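Local coordinates for outer membrane protein Omp121 (Bacteroides thetaiotaomicron, PDB 5FQ8) that probably serves as a TonB-dependent transporter, carrying a substrate through a plugged beta-barrel across the bacterial outer membrane, at residues K535-D547 against S558-E572. Sequence-based numbering, arbitrary orientation.
Sequences KNMLYLTVTARND and SFFYPGITGSFIFSE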
ATOM      1  N   LYS B 535     -35.700 -28.405  49.278  1.00 65.98           N
ATOM      2  CA  LYS B 535     -36.320 -29.705  49.010  1.00 66.39           C
ATOM      3  C   LYS B 535     -36.609 -29.904  47.530  1.00 61.68           C
ATOM      4  O   LYS B 535     -37.636 -30.471  47.159  1.00 59.93           O
ATOM      5  CB  LYS B 535     -37.608 -29.896  49.817  1.00 71.92           C
ATOM      6  CG  LYS B 535     -37.399 -30.075  51.313  1.00 70.05           C
ATOM      7  CD  LYS B 535     -38.655 -30.584  52.008  1.00 67.48           C
ATOM      8  CE  LYS B 535     -38.537 -30.474  53.523  1.00 71.86           C
ATOM      9  NZ  LYS B 535     -39.870 -30.516  54.193  1.00 78.38           N
ATOM     10  N   ASN B 536     -35.716 -29.416  46.676  1.00 70.60           N
ATOM     11  CA  ASN B 536     -35.819 -29.629  45.231  1.00 58.36           C
ATOM     12  C   ASN B 536     -37.178 -29.202  44.682  1.00 55.37           C
ATOM     13  O   ASN B 536     -37.672 -29.755  43.699  1.00 55.64           O
ATOM     14  CB  ASN B 536     -35.526 -31.089  44.882  1.00 67.26           C
ATOM     15  CG  ASN B 536     -34.123 -31.506  45.295  1.00 69.51           C
ATOM     16  OD1 ASN B 536     -33.173 -30.728  45.174  1.00 67.42           O
ATOM     17  ND2 ASN B 536     -33.987 -32.732  45.779  1.00 72.77           N
ATOM     18  N   MET B 537     -37.783 -28.202  45.313  1.00 48.06           N
ATOM     19  CA  MET B 537     -39.105 -27.707  44.969  1.00 43.59           C
ATOM     20  C   MET B 537     -39.055 -26.203  44.746  1.00 42.29           C
ATOM     21  O   MET B 537     -39.639 -25.685  43.787  1.00 41.78           O
ATOM     22  CB  MET B 537     -40.089 -28.078  46.079  1.00 46.04           C
ATOM     23  CG  MET B 537     -41.527 -27.588  45.947  1.00 48.86           C
ATOM     24  SD  MET B 537     -42.509 -28.073  47.394  1.00 50.45           S
ATOM     25  CE  MET B 537     -44.167 -27.660  46.889  1.00 52.52           C
ATOM     26  N   LEU B 538     -38.373 -25.501  45.644  1.00 42.48           N
ATOM     27  CA  LEU B 538     -38.178 -24.058  45.576  1.00 42.07           C
ATOM     28  C   LEU B 538     -36.705 -23.768  45.345  1.00 41.41           C
ATOM     29  O   LEU B 538     -35.864 -24.078  46.191  1.00 41.76           O
ATOM     30  CB  LEU B 538     -38.641 -23.373  46.856  1.00 42.92           C
ATOM     31  CG  LEU B 538     -40.125 -23.084  47.004  1.00 51.00           C
ATOM     32  CD1 LEU B 538     -40.407 -22.704  48.435  1.00 48.51           C
ATOM     33  CD2 LEU B 538     -40.523 -21.964  46.082  1.00 42.82           C
ATOM     34  N   TYR B 539     -36.401 -23.168  44.208  1.00 40.49           N
ATOM     35  CA  TYR B 539     -35.051 -22.760  43.877  1.00 39.82           C
ATOM     36  C   TYR B 539     -35.025 -21.248  43.741  1.00 46.87           C
ATOM     37  O   TYR B 539     -35.916 -20.666  43.123  1.00 39.26           O
ATOM     38  CB  TYR B 539     -34.597 -23.423  42.592  1.00 45.64           C
ATOM     39  CG  TYR B 539     -34.352 -24.903  42.707  1.00 49.02           C
ATOM     40  CD1 TYR B 539     -33.234 -25.390  43.368  1.00 50.48           C
ATOM     41  CD2 TYR B 539     -35.210 -25.812  42.113  1.00 45.74           C
ATOM     42  CE1 TYR B 539     -32.989 -26.738  43.446  1.00 52.31           C
ATOM     43  CE2 TYR B 539     -34.976 -27.160  42.185  1.00 50.15           C
ATOM     44  CZ  TYR B 539     -33.868 -27.620  42.854  1.00 56.10           C
ATOM     45  OH  TYR B 539     -33.638 -28.974  42.928  1.00 64.98           O
ATOM     46  N   LEU B 540     -34.015 -20.620  44.322  1.00 44.38           N
ATOM     47  CA  LEU B 540     -33.881 -19.175  44.292  1.00 40.85           C
ATOM     48  C   LEU B 540     -32.440 -18.806  43.979  1.00 39.92           C
ATOM     49  O   LEU B 540     -31.505 -19.502  44.379  1.00 40.74           O
ATOM     50  CB  LEU B 540     -34.300 -18.558  45.619  1.00 41.80           C
ATOM     51  CG  LEU B 540     -34.342 -17.039  45.707  1.00 42.66           C
ATOM     52  CD1 LEU B 540     -35.606 -16.519  45.076  1.00 46.74           C
ATOM     53  CD2 LEU B 540     -34.248 -16.607  47.148  1.00 46.78           C
ATOM     54  N   THR B 541     -32.265 -17.702  43.259  1.00 37.94           N
ATOM     55  CA  THR B 541     -30.933 -17.268  42.869  1.00 37.34           C
ATOM     56  C   THR B 541     -30.834 -15.752  42.884  1.00 40.57           C
ATOM     57  O   THR B 541     -31.712 -15.065  42.361  1.00 37.00           O
ATOM     58  CB  THR B 541     -30.587 -17.804  41.485  1.00 36.51           C
ATOM     59  OG1 THR B 541     -31.022 -19.160  41.391  1.00 36.74           O
ATOM     60  CG2 THR B 541     -29.109 -17.746  41.269  1.00 36.06           C
ATOM     61  N   VAL B 542     -29.758 -15.235  43.463  1.00 39.82           N
ATOM     62  CA  VAL B 542     -29.510 -13.798  43.517  1.00 46.00           C
ATOM     63  C   VAL B 542     -28.131 -13.519  42.939  1.00 56.57           C
ATOM     64  O   VAL B 542     -27.128 -14.019  43.458  1.00 61.60           O
ATOM     65  CB  VAL B 542     -29.612 -13.268  44.953  1.00 47.58           C
ATOM     66  CG1 VAL B 542     -29.034 -11.882  45.038  1.00 42.72           C
ATOM     67  CG2 VAL B 542     -31.041 -13.251  45.370  1.00 38.54           C
ATOM     68  N   THR B 543     -28.076 -12.714  41.877  1.00 47.41           N
ATOM     69  CA  THR B 543     -26.832 -12.396  41.192  1.00 54.15           C
ATOM     70  C   THR B 543     -26.500 -10.921  41.334  1.00 35.05           C
ATOM     71  O   THR B 543     -27.386 -10.070  41.345  1.00 35.19           O
ATOM     72  CB  THR B 543     -26.902 -12.727  39.714  1.00 34.30           C
ATOM     73  OG1 THR B 543     -28.003 -12.035  39.132  1.00 34.14           O
ATOM     74  CG2 THR B 543     -27.066 -14.200  39.501  1.00 34.32           C
ATOM     75  N   ALA B 544     -25.207 -10.626  41.410  1.00 37.90           N
ATOM     76  CA  ALA B 544     -24.722  -9.256  41.522  1.00 36.18           C
ATOM     77  C   ALA B 544     -23.334  -9.167  40.913  1.00 34.27           C
ATOM     78  O   ALA B 544     -22.496 -10.041  41.141  1.00 34.31           O
ATOM     79  CB  ALA B 544     -24.675  -8.792  42.977  1.00 35.65           C
ATOM     80  N   ARG B 545     -23.096  -8.110  40.142  1.00 33.79           N
ATOM     81  CA  ARG B 545     -21.803  -7.919  39.510  1.00 33.28           C
ATOM     82  C   ARG B 545     -21.526  -6.439  39.353  1.00 33.17           C
ATOM     83  O   ARG B 545     -22.397  -5.682  38.930  1.00 33.06           O
ATOM     84  CB  ARG B 545     -21.728  -8.597  38.144  1.00 32.54           C
ATOM     85  CG  ARG B 545     -20.423  -8.334  37.438  1.00 32.04           C
ATOM     86  CD  ARG B 545     -20.164  -9.290  36.296  1.00 31.45           C
ATOM     87  NE  ARG B 545     -18.907  -8.951  35.645  1.00 34.85           N
ATOM     88  CZ  ARG B 545     -18.232  -9.761  34.846  1.00 30.61           C
ATOM     89  NH1 ARG B 545     -18.688 -10.964  34.590  1.00 30.57           N
ATOM     90  NH2 ARG B 545     -17.096  -9.360  34.312  1.00 30.29           N
ATOM     91  N   ASN B 546     -20.311  -6.034  39.689  1.00 33.23           N
ATOM     92  CA  ASN B 546     -19.844  -4.687  39.405  1.00 37.59           C
ATOM     93  C   ASN B 546     -18.654  -4.769  38.467  1.00 37.47           C
ATOM     94  O   ASN B 546     -17.743  -5.570  38.683  1.00 39.22           O
ATOM     95  CB  ASN B 546     -19.471  -3.930  40.675  1.00 33.77           C
ATOM     96  CG  ASN B 546     -19.383  -2.434  40.442  1.00 33.72           C
ATOM     97  OD1 ASN B 546     -20.360  -1.707  40.631  1.00 33.97           O
ATOM     98  ND2 ASN B 546     -18.216  -1.971  40.003  1.00 33.41           N
ATOM     99  N   ASP B 547     -18.671  -3.946  37.431  1.00 31.96           N
ATOM    100  CA  ASP B 547     -17.640  -3.938  36.414  1.00 31.37           C
ATOM    101  C   ASP B 547     -16.971  -2.576  36.382  1.00 31.39           C
ATOM    102  O   ASP B 547     -17.546  -1.571  36.789  1.00 31.69           O
ATOM    103  CB  ASP B 547     -18.214  -4.249  35.036  1.00 30.71           C
ATOM    104  CG  ASP B 547     -18.614  -5.673  34.892  1.00 30.63           C
ATOM    105  OD1 ASP B 547     -18.129  -6.489  35.687  1.00 30.97           O
ATOM    106  OD2 ASP B 547     -19.407  -5.979  33.984  1.00 30.25           O
ATOM    107  N   SER B 558     -17.396   2.627  36.564  1.00 31.99           N
ATOM    108  CA  SER B 558     -18.031   1.586  37.359  1.00 32.32           C
ATOM    109  C   SER B 558     -19.530   1.519  37.110  1.00 35.69           C
ATOM    110  O   SER B 558     -20.227   2.536  37.204  1.00 37.80           O
ATOM    111  CB  SER B 558     -17.768   1.846  38.840  1.00 33.11           C
ATOM    112  OG  SER B 558     -18.720   1.216  39.673  1.00 33.57           O
ATOM    113  N   PHE B 559     -20.031   0.318  36.807  1.00 32.06           N
ATOM    114  CA  PHE B 559     -21.467   0.074  36.783  1.00 32.18           C
ATOM    115  C   PHE B 559     -21.802  -1.224  37.500  1.00 32.47           C
ATOM    116  O   PHE B 559     -21.065  -2.205  37.416  1.00 32.27           O
ATOM    117  CB  PHE B 559     -22.031   0.046  35.358  1.00 31.52           C
ATOM    118  CG  PHE B 559     -21.309  -0.876  34.416  1.00 30.90           C
ATOM    119  CD1 PHE B 559     -20.211  -0.444  33.722  1.00 30.49           C
ATOM    120  CD2 PHE B 559     -21.770  -2.151  34.184  1.00 30.74           C
ATOM    121  CE1 PHE B 559     -19.576  -1.266  32.848  1.00 29.96           C
ATOM    122  CE2 PHE B 559     -21.139  -2.974  33.309  1.00 30.20           C
ATOM    123  CZ  PHE B 559     -20.045  -2.537  32.640  1.00 29.82           C
ATOM    124  N   PHE B 560     -22.930  -1.217  38.200  1.00 32.99           N
ATOM    125  CA  PHE B 560     -23.387  -2.343  38.996  1.00 33.39           C
ATOM    126  C   PHE B 560     -24.738  -2.811  38.489  1.00 33.29           C
ATOM    127  O   PHE B 560     -25.618  -1.996  38.220  1.00 33.34           O
ATOM    128  CB  PHE B 560     -23.487  -1.941  40.458  1.00 34.24           C
ATOM    129  CG  PHE B 560     -24.271  -2.894  41.306  1.00 34.78           C
ATOM    130  CD1 PHE B 560     -23.653  -3.959  41.921  1.00 34.98           C
ATOM    131  CD2 PHE B 560     -25.620  -2.705  41.515  1.00 35.13           C
ATOM    132  CE1 PHE B 560     -24.365  -4.815  42.697  1.00 35.50           C
ATOM    133  CE2 PHE B 560     -26.335  -3.560  42.294  1.00 35.66           C
ATOM    134  CZ  PHE B 560     -25.711  -4.614  42.888  1.00 35.85           C
ATOM    135  N   TYR B 561     -24.915  -4.123  38.383  1.00 33.18           N
ATOM    136  CA  TYR B 561     -26.193  -4.670  37.942  1.00 33.14           C
ATOM    137  C   TYR B 561     -26.586  -5.936  38.696  1.00 33.57           C
ATOM    138  O   TYR B 561     -25.864  -6.937  38.663  1.00 33.40           O
ATOM    139  CB  TYR B 561     -26.180  -4.952  36.440  1.00 32.34           C
ATOM    140  CG  TYR B 561     -24.934  -5.601  35.885  1.00 31.83           C
ATOM    141  CD1 TYR B 561     -23.777  -4.871  35.701  1.00 31.59           C
ATOM    142  CD2 TYR B 561     -24.927  -6.926  35.498  1.00 31.61           C
ATOM    143  CE1 TYR B 561     -22.650  -5.436  35.184  1.00 31.17           C
ATOM    144  CE2 TYR B 561     -23.795  -7.498  34.968  1.00 31.19           C
ATOM    145  CZ  TYR B 561     -22.660  -6.735  34.814  1.00 30.97           C
ATOM    146  OH  TYR B 561     -21.516  -7.258  34.292  1.00 30.58           O
ATOM    147  N   PRO B 562     -27.729  -5.934  39.369  1.00 34.15           N
ATOM    148  CA  PRO B 562     -28.157  -7.121  40.105  1.00 34.62           C
ATOM    149  C   PRO B 562     -29.239  -7.896  39.393  1.00 34.44           C
ATOM    150  O   PRO B 562     -29.726  -7.487  38.339  1.00 33.97           O
ATOM    151  CB  PRO B 562     -28.687  -6.532  41.409  1.00 35.48           C
ATOM    152  CG  PRO B 562     -29.165  -5.146  41.031  1.00 35.41           C
ATOM    153  CD  PRO B 562     -28.580  -4.782  39.690  1.00 34.54           C
ATOM    154  N   GLY B 563     -29.630  -9.017  39.984  1.00 34.86           N
ATOM    155  CA  GLY B 563     -30.688  -9.840  39.428  1.00 38.74           C
ATOM    156  C   GLY B 563     -31.241 -10.806  40.451  1.00 42.69           C
ATOM    157  O   GLY B 563     -30.627 -11.066  41.487  1.00 48.10           O
ATOM    158  N   ILE B 564     -32.414 -11.341  40.145  1.00 35.66           N
ATOM    159  CA  ILE B 564     -33.054 -12.332  40.998  1.00 36.36           C
ATOM    160  C   ILE B 564     -33.888 -13.245  40.115  1.00 36.13           C
ATOM    161  O   ILE B 564     -34.561 -12.784  39.193  1.00 35.77           O
ATOM    162  CB  ILE B 564     -33.896 -11.651  42.095  1.00 37.19           C
ATOM    163  CG1 ILE B 564     -34.451 -12.684  43.064  1.00 37.97           C
ATOM    164  CG2 ILE B 564     -35.011 -10.830  41.491  1.00 37.12           C
ATOM    165  CD1 ILE B 564     -35.215 -12.096  44.228  1.00 38.88           C
ATOM    166  N   THR B 565     -33.798 -14.548  40.359  1.00 36.33           N
ATOM    167  CA  THR B 565     -34.591 -15.527  39.635  1.00 36.23           C
ATOM    168  C   THR B 565     -35.171 -16.539  40.608  1.00 41.91           C
ATOM    169  O   THR B 565     -34.602 -16.813  41.667  1.00 37.51           O
ATOM    170  CB  THR B 565     -33.787 -16.275  38.573  1.00 35.50           C
ATOM    171  OG1 THR B 565     -32.779 -17.062  39.205  1.00 35.66           O
ATOM    172  CG2 THR B 565     -33.140 -15.325  37.627  1.00 34.73           C
ATOM    173  N   GLY B 566     -36.305 -17.103  40.228  1.00 38.24           N
ATOM    174  CA  GLY B 566     -36.975 -18.087  41.054  1.00 45.12           C
ATOM    175  C   GLY B 566     -37.594 -19.175  40.208  1.00 37.85           C
ATOM    176  O   GLY B 566     -37.975 -18.959  39.057  1.00 37.30           O
ATOM    177  N   SER B 567     -37.686 -20.359  40.803  1.00 38.39           N
ATOM    178  CA  SER B 567     -38.249 -21.524  40.145  1.00 38.38           C
ATOM    179  C   SER B 567     -38.994 -22.334  41.185  1.00 39.36           C
ATOM    180  O   SER B 567     -38.466 -22.601  42.265  1.00 39.86           O
ATOM    181  CB  SER B 567     -37.167 -22.374  39.493  1.00 37.83           C
ATOM    182  OG  SER B 567     -37.719 -23.553  38.954  1.00 37.92           O
ATOM    183  N   PHE B 568     -40.218 -22.714  40.855  1.00 41.05           N
ATOM    184  CA  PHE B 568     -41.094 -23.443  41.762  1.00 40.62           C
ATOM    185  C   PHE B 568     -41.597 -24.672  41.024  1.00 40.61           C
ATOM    186  O   PHE B 568     -42.376 -24.554  40.076  1.00 40.34           O
ATOM    187  CB  PHE B 568     -42.232 -22.539  42.216  1.00 41.14           C
ATOM    188  CG  PHE B 568     -43.283 -23.221  43.021  1.00 42.15           C
ATOM    189  CD1 PHE B 568     -42.983 -23.809  44.229  1.00 42.89           C
ATOM    190  CD2 PHE B 568     -44.594 -23.220  42.590  1.00 43.13           C
ATOM    191  CE1 PHE B 568     -43.969 -24.407  44.969  1.00 45.60           C
ATOM    192  CE2 PHE B 568     -45.580 -23.816  43.320  1.00 43.38           C
ATOM    193  CZ  PHE B 568     -45.271 -24.410  44.513  1.00 44.10           C
ATOM    194  N   ILE B 569     -41.111 -25.844  41.418  1.00 40.92           N
ATOM    195  CA  ILE B 569     -41.546 -27.094  40.814  1.00 41.01           C
ATOM    196  C   ILE B 569     -42.688 -27.615  41.674  1.00 42.05           C
ATOM    197  O   ILE B 569     -42.464 -28.230  42.711  1.00 42.73           O
ATOM    198  CB  ILE B 569     -40.415 -28.116  40.708  1.00 40.80           C
ATOM    199  CG1 ILE B 569     -39.198 -27.505  40.055  1.00 39.87           C
ATOM    200  CG2 ILE B 569     -40.860 -29.292  39.881  1.00 45.36           C
ATOM    201  CD1 ILE B 569     -38.190 -27.103  41.047  1.00 44.84           C
ATOM    202  N   PHE B 570     -43.915 -27.360  41.244  1.00 42.21           N
ATOM    203  CA  PHE B 570     -45.067 -27.868  41.963  1.00 43.22           C
ATOM    204  C   PHE B 570     -45.398 -29.299  41.591  1.00 43.49           C
ATOM    205  O   PHE B 570     -46.360 -29.843  42.128  1.00 44.74           O
ATOM    206  CB  PHE B 570     -46.278 -26.974  41.718  1.00 43.37           C
ATOM    207  CG  PHE B 570     -46.490 -26.642  40.283  1.00 42.55           C
ATOM    208  CD1 PHE B 570     -47.189 -27.496  39.458  1.00 42.58           C
ATOM    209  CD2 PHE B 570     -45.989 -25.475  39.759  1.00 57.78           C
ATOM    210  CE1 PHE B 570     -47.384 -27.196  38.134  1.00 41.87           C
ATOM    211  CE2 PHE B 570     -46.175 -25.167  38.432  1.00 47.70           C
ATOM    212  CZ  PHE B 570     -46.874 -26.032  37.617  1.00 46.00           C
ATOM    213  N   SER B 571     -44.651 -29.915  40.680  1.00 42.83           N
ATOM    214  CA  SER B 571     -44.795 -31.345  40.451  1.00 46.99           C
ATOM    215  C   SER B 571     -44.583 -32.088  41.752  1.00 48.71           C
ATOM    216  O   SER B 571     -45.545 -32.563  42.361  1.00 45.34           O
ATOM    217  CB  SER B 571     -43.800 -31.841  39.418  1.00 43.90           C
ATOM    218  OG  SER B 571     -44.172 -31.413  38.136  1.00 46.30           O
ATOM    219  N   GLU B 572     -43.322 -32.203  42.166  1.00 54.34           N
ATOM    220  CA  GLU B 572     -43.005 -32.766  43.467  1.00 56.44           C
ATOM    221  C   GLU B 572     -43.764 -32.022  44.550  1.00 57.98           C
ATOM    222  O   GLU B 572     -43.933 -30.803  44.478  1.00 58.07           O
ATOM    223  CB  GLU B 572     -41.506 -32.683  43.721  1.00 68.06           C
ATOM    224  CG  GLU B 572     -40.683 -33.471  42.748  1.00 72.35           C
ATOM    225  CD  GLU B 572     -39.214 -33.227  42.939  1.00 70.37           C
ATOM    226  OE1 GLU B 572     -38.833 -32.860  44.067  1.00 71.47           O
ATOM    227  OE2 GLU B 572     -38.446 -33.381  41.962  1.00 77.52           O
TER
HETATM  228  O   HOH W   1     -21.400   0.949  40.446  1.00 25.52           O
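Strands 538-547 and 558-569 run antiparallel, 172° between their directions, and a ladder of backbone bonds from Tyr539 N to Ser567 O (2.9 Å) through Asp547 N to Phe559 O (3.0 Å) makes them a worked example of the up-and-down hairpin of outer membrane barrels. The hairpin sorts residues by face. Leu538, Leu540, Val542, Ile564 and Phe568 lie on the outer, probably lipid-facing side, where Leu538 CD2 meets Phe568 CD1 at 3.6 Å. The inward face carries hydroxyls and charges among aromatic rings. There the Tyr561 hydroxyl donates to Asp547 OD2, in plane at the ring edge, in a bond too short to read closely at this resolution, while Asp547 OD1 turns its syn lone pair to Arg545 NE at 2.6 Å. One carboxylate thus appears to tie the strands together and helps to hold the arginine, whose extended chain runs beside the tyrosine with CB over the ring face. Asp547 CB lies 3.9 Å from the Phe559 ring centroid, over one face; Phe559 CG sits between backbone N and carbonyl carbon (chi1 52°), bringing the ring face against it. Asn546 ND2 donates in its amide plane to Ser558 OG (3.2 Å), and a water links OD1 to the same hydroxyl. In the barrel wall, strand 513-534 flanks 538-549 and strand 582-596 flanks 558-569; inside, Arg545 NH2 is hydrogen-bonded to Asn481 OD1 and Thr543 touches Ala151 of the plug domain.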